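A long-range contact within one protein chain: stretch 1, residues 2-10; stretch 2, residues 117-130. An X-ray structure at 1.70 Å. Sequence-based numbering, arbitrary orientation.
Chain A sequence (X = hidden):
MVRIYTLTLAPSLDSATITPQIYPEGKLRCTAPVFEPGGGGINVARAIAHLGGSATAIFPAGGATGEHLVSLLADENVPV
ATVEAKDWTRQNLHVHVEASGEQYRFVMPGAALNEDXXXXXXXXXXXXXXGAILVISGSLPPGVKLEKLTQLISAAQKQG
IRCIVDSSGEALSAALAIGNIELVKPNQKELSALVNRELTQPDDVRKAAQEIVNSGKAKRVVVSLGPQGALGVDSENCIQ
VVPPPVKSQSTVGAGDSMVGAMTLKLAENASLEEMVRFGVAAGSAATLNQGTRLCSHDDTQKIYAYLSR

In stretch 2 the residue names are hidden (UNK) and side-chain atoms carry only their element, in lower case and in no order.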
# COMPACT_ATOMS: atom_id res chain seq x y z
N VAL A 2 24.30 24.36 -33.60
CA VAL A 2 24.68 25.33 -32.58
C VAL A 2 24.92 24.63 -31.25
O VAL A 2 24.55 23.47 -31.08
CB VAL A 2 23.59 26.41 -32.39
CG1 VAL A 2 23.48 27.27 -33.64
CG2 VAL A 2 22.26 25.77 -32.05
N ARG A 3 25.55 25.32 -30.32
CA ARG A 3 25.83 24.74 -29.01
C ARG A 3 24.58 24.68 -28.14
O ARG A 3 23.66 25.49 -28.29
CB ARG A 3 26.94 25.51 -28.31
CG ARG A 3 28.26 25.52 -29.09
CD ARG A 3 29.41 25.90 -28.19
NE ARG A 3 29.28 25.23 -26.90
CZ ARG A 3 30.13 25.37 -25.89
NH1 ARG A 3 31.18 26.18 -26.01
NH2 ARG A 3 29.92 24.72 -24.75
N ILE A 4 24.55 23.72 -27.22
CA ILE A 4 23.41 23.52 -26.34
C ILE A 4 23.82 23.61 -24.87
O ILE A 4 24.82 23.01 -24.46
CB ILE A 4 22.74 22.16 -26.59
CG1 ILE A 4 22.32 22.05 -28.05
CG2 ILE A 4 21.54 21.97 -25.67
CD1 ILE A 4 21.95 20.63 -28.48
N TYR A 5 23.05 24.37 -24.10
CA TYR A 5 23.27 24.49 -22.66
C TYR A 5 21.98 24.15 -21.93
O TYR A 5 20.89 24.32 -22.48
CB TYR A 5 23.69 25.92 -22.31
CG TYR A 5 25.00 26.35 -22.93
CD1 TYR A 5 25.06 26.84 -24.22
CD2 TYR A 5 26.18 26.27 -22.20
CE1 TYR A 5 26.26 27.23 -24.79
CE2 TYR A 5 27.39 26.66 -22.76
CZ TYR A 5 27.42 27.14 -24.05
OH TYR A 5 28.61 27.53 -24.60
N THR A 6 22.10 23.68 -20.70
CA THR A 6 20.91 23.51 -19.87
C THR A 6 21.08 24.23 -18.54
O THR A 6 22.20 24.49 -18.09
CB THR A 6 20.55 22.03 -19.60
OG1 THR A 6 21.46 21.48 -18.64
CG2 THR A 6 20.57 21.21 -20.90
N LEU A 7 19.95 24.58 -17.93
CA LEU A 7 19.96 25.28 -16.66
C LEU A 7 19.06 24.57 -15.66
O LEU A 7 17.87 24.36 -15.93
CB LEU A 7 19.50 26.73 -16.85
CG LEU A 7 19.41 27.53 -15.55
CD1 LEU A 7 20.78 27.66 -14.91
CD2 LEU A 7 18.80 28.91 -15.81
N THR A 8 19.63 24.20 -14.52
CA THR A 8 18.89 23.50 -13.47
C THR A 8 19.02 24.27 -12.18
O THR A 8 20.04 24.18 -11.50
CB THR A 8 19.45 22.08 -13.24
OG1 THR A 8 19.49 21.39 -14.49
CG2 THR A 8 18.57 21.30 -12.27
N LEU A 9 18.00 25.06 -11.84
CA LEU A 9 18.07 25.87 -10.64
C LEU A 9 17.91 25.03 -9.38
O LEU A 9 18.36 25.42 -8.30
CB LEU A 9 17.03 26.99 -10.67
CG LEU A 9 17.22 28.02 -11.78
CD1 LEU A 9 16.03 28.98 -11.81
CD2 LEU A 9 18.53 28.78 -11.62
N ALA A 10 17.29 23.86 -9.54
CA ALA A 10 17.12 22.93 -8.42
C ALA A 10 17.67 21.55 -8.74
O ALA A 10 16.90 20.62 -8.98
CB ALA A 10 15.65 22.83 -8.02
N UNK A 117 23.86 34.28 -5.55
CA UNK A 117 24.04 33.03 -6.29
C UNK A 117 23.24 33.00 -7.59
O UNK A 117 23.73 32.54 -8.62
c UNK A 117 23.70 31.83 -5.40
c UNK A 117 24.23 30.82 -3.12
o UNK A 117 23.03 30.46 -3.11
c UNK A 117 24.77 31.56 -4.33
o UNK A 117 25.01 30.60 -2.16
N UNK A 118 22.01 33.51 -7.55
CA UNK A 118 21.18 33.54 -8.75
C UNK A 118 21.78 34.47 -9.80
O UNK A 118 21.78 34.15 -10.99
c UNK A 118 17.13 33.75 -11.82
c UNK A 118 19.75 33.95 -8.43
c UNK A 118 17.35 32.62 -11.04
c UNK A 118 17.76 34.93 -11.50
c UNK A 118 18.83 33.88 -9.61
c UNK A 118 18.19 32.69 -9.94
c UNK A 118 18.60 34.99 -10.40
N UNK A 119 22.29 35.63 -9.37
CA UNK A 119 22.96 36.55 -10.28
C UNK A 119 24.21 35.91 -10.89
O UNK A 119 24.56 36.19 -12.04
c UNK A 119 22.12 38.83 -9.46
n UNK A 119 20.85 40.82 -6.69
c UNK A 119 22.55 40.16 -8.84
n UNK A 119 22.88 40.00 -7.42
n UNK A 119 22.44 40.12 -5.17
c UNK A 119 23.30 37.87 -9.58
c UNK A 119 22.05 40.30 -6.43
N UNK A 120 24.89 35.07 -10.11
CA UNK A 120 26.04 34.33 -10.63
C UNK A 120 25.63 33.36 -11.72
O UNK A 120 26.35 33.17 -12.71
c UNK A 120 27.56 34.46 -8.58
c UNK A 120 28.28 33.66 -7.52
c UNK A 120 26.75 33.57 -9.51
o UNK A 120 29.09 32.79 -7.83
n UNK A 120 27.97 33.94 -6.26
N UNK A 121 24.48 32.73 -11.53
CA UNK A 121 23.95 31.80 -12.52
C UNK A 121 23.54 32.56 -13.77
O UNK A 121 23.79 32.13 -14.89
c UNK A 121 23.14 29.92 -10.95
c UNK A 121 21.96 29.54 -10.08
c UNK A 121 22.76 31.03 -11.94
c UNK A 121 23.66 28.70 -11.69
N UNK A 122 22.92 33.72 -13.56
CA UNK A 122 22.53 34.61 -14.65
C UNK A 122 23.76 35.03 -15.46
O UNK A 122 23.72 35.08 -16.69
o UNK A 122 19.01 38.05 -14.85
c UNK A 122 19.85 37.38 -14.21
o UNK A 122 19.92 37.40 -12.96
c UNK A 122 20.83 36.51 -14.98
c UNK A 122 21.83 35.84 -14.07
N UNK A 123 24.86 35.31 -14.77
CA UNK A 123 26.12 35.68 -15.43
C UNK A 123 26.62 34.56 -16.34
O UNK A 123 27.08 34.82 -17.45
c UNK A 123 27.19 36.06 -14.39
c UNK A 123 28.48 36.57 -14.99
o UNK A 123 30.29 37.93 -14.25
o UNK A 123 29.38 36.58 -12.78
c UNK A 123 29.45 37.06 -13.93
N UNK A 124 26.51 33.32 -15.87
CA UNK A 124 26.90 32.16 -16.67
C UNK A 124 26.07 32.06 -17.94
O UNK A 124 26.60 31.83 -19.03
c UNK A 124 26.77 30.86 -15.86
c UNK A 124 29.27 30.67 -15.48
n UNK A 124 29.47 29.87 -16.52
c UNK A 124 27.89 30.64 -14.85
o UNK A 124 30.15 31.41 -15.03
N UNK A 125 24.76 32.24 -17.79
CA UNK A 125 23.84 32.15 -18.92
C UNK A 125 24.14 33.20 -19.99
O UNK A 125 24.09 32.91 -21.18
c UNK A 125 21.45 32.46 -19.65
c UNK A 125 22.37 32.27 -18.46
c UNK A 125 21.97 31.05 -17.66
N UNK A 126 24.46 34.42 -19.56
CA UNK A 126 24.70 35.50 -20.51
C UNK A 126 26.08 35.42 -21.18
O UNK A 126 26.42 36.26 -22.02
c UNK A 126 24.46 36.86 -19.85
c UNK A 126 23.01 37.00 -19.36
c UNK A 126 22.02 36.70 -20.48
c UNK A 126 22.75 38.38 -18.76
N UNK A 127 26.87 34.41 -20.81
CA UNK A 127 28.11 34.13 -21.51
C UNK A 127 27.88 33.19 -22.69
O UNK A 127 28.77 32.97 -23.51
o UNK A 127 30.97 32.70 -18.72
c UNK A 127 29.16 33.54 -20.56
c UNK A 127 30.63 33.89 -18.54
c UNK A 127 29.67 34.53 -19.54
o UNK A 127 31.04 34.59 -17.59
N UNK A 128 26.67 32.65 -22.77
CA UNK A 128 26.28 31.80 -23.90
C UNK A 128 26.23 32.66 -25.16
O UNK A 128 25.75 33.80 -25.12
c UNK A 128 25.04 30.13 -22.49
c UNK A 128 24.92 31.13 -23.64
c UNK A 128 23.70 29.63 -21.96
c UNK A 128 24.41 30.43 -24.88
N UNK A 129 26.74 32.13 -26.27
CA UNK A 129 26.78 32.89 -27.51
C UNK A 129 25.40 33.05 -28.13
O UNK A 129 24.49 32.26 -27.85
o UNK A 129 27.94 29.88 -26.69
c UNK A 129 27.73 32.22 -28.52
o UNK A 129 28.80 28.91 -28.46
c UNK A 129 28.09 29.78 -27.93
c UNK A 129 27.39 30.78 -28.84
N UNK A 130 25.23 34.07 -28.96
CA UNK A 130 23.97 34.27 -29.68
C UNK A 130 23.73 33.10 -30.63
O UNK A 130 24.65 32.61 -31.28
o UNK A 130 23.02 35.60 -31.49
c UNK A 130 24.00 35.59 -30.46

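Position 117 carries three carbons, the third bearing two oxygens, and reaches nothing on stretch 1; the carboxylate makes it Glu117, its oxygens hydrogen-bonded elsewhere in the structure. Position 118 has one carbon and then a ring of six carbons with no heteroatom, one ring carbon lying 3.9 Å from Leu9 CD1. It is Phe118, and that carbon is CE2. The CB leaves sideways, but the t rotamer brings the ring nearer, so that the leucine methyl meets the ring at its edge.

At 119, three carbons, a nitrogen and a carbon with two more nitrogens spell a guanidinium: Arg119, out of reach of the strand. Position 120 shows three carbons, the last with one oxygen and one nitrogen in the coordinates, an amide, hence Gln120, also out of reach.

Position 121 has four carbons forked at the second, with its CA-to-CB bond toward stretch 1, one tip 3.8 Å from Leu9 CD2 and the other 4.4 Å from Leu7 CD1. This is Leu121; the tips are CD1 and CD2 respectively, so its fork reaches both Leu7 in the strand and Leu9 in the loop after it.

Positions 122 and 123 each hold three carbons ending in two oxygens, and neither touches stretch 1: Glu122 and Glu123. Position 124 has three carbons ending in one oxygen and one nitrogen, again without contact: Gln124.

Position 125 is short, one carbon carrying two more, and one of those lies 4.2 Å from Leu7 CD2. It is Val125, with CG2 making the approach. One turn of helix separates it from Leu121, whose O accepts a hydrogen bond from Val125 N at 3.1 Å.

Position 126, four carbons forked at the second, is out of reach of stretch 1: Leu126. Position 127, three carbons and two oxygens, is the exposed Glu127. The chain here makes a type I turn from Val125 to position 128.

Position 128 has four carbons forked at the first, one arm two carbons long. That long arm lies over a face of the Tyr5 ring, its end 3.7 Å from Tyr5 CG. It is Ile128: CD1 makes that approach, while CG1 sits 3.7 Å from the ring centroid, close to the ring normal, a CH-pi contact.

Position 129 has three carbons and two oxygens, one oxygen 3.2 Å from Tyr5 OH and the other 3.1 Å from Arg3 CD. It is Glu129; OE1 accepts the tyrosine hydrogen bond, and OE2 stays 4.0 Å from Arg3 NE, beyond a salt bridge. Position 130, one carbon and one oxygen, is Ser130, out of reach.

The rule is alternation meeting periodicity. Tyr5, Leu7 and Leu9 point toward the helix side while Thr6 and Thr8 point away, and Phe118, Leu121 and Val125 answer from successive turns. The turn then delivers Ile128 to the tyrosine face, and Glu129 adds a polar margin with one hydrogen bond.

Stretch 2 (117-130) EFRQLEEQVLEIES
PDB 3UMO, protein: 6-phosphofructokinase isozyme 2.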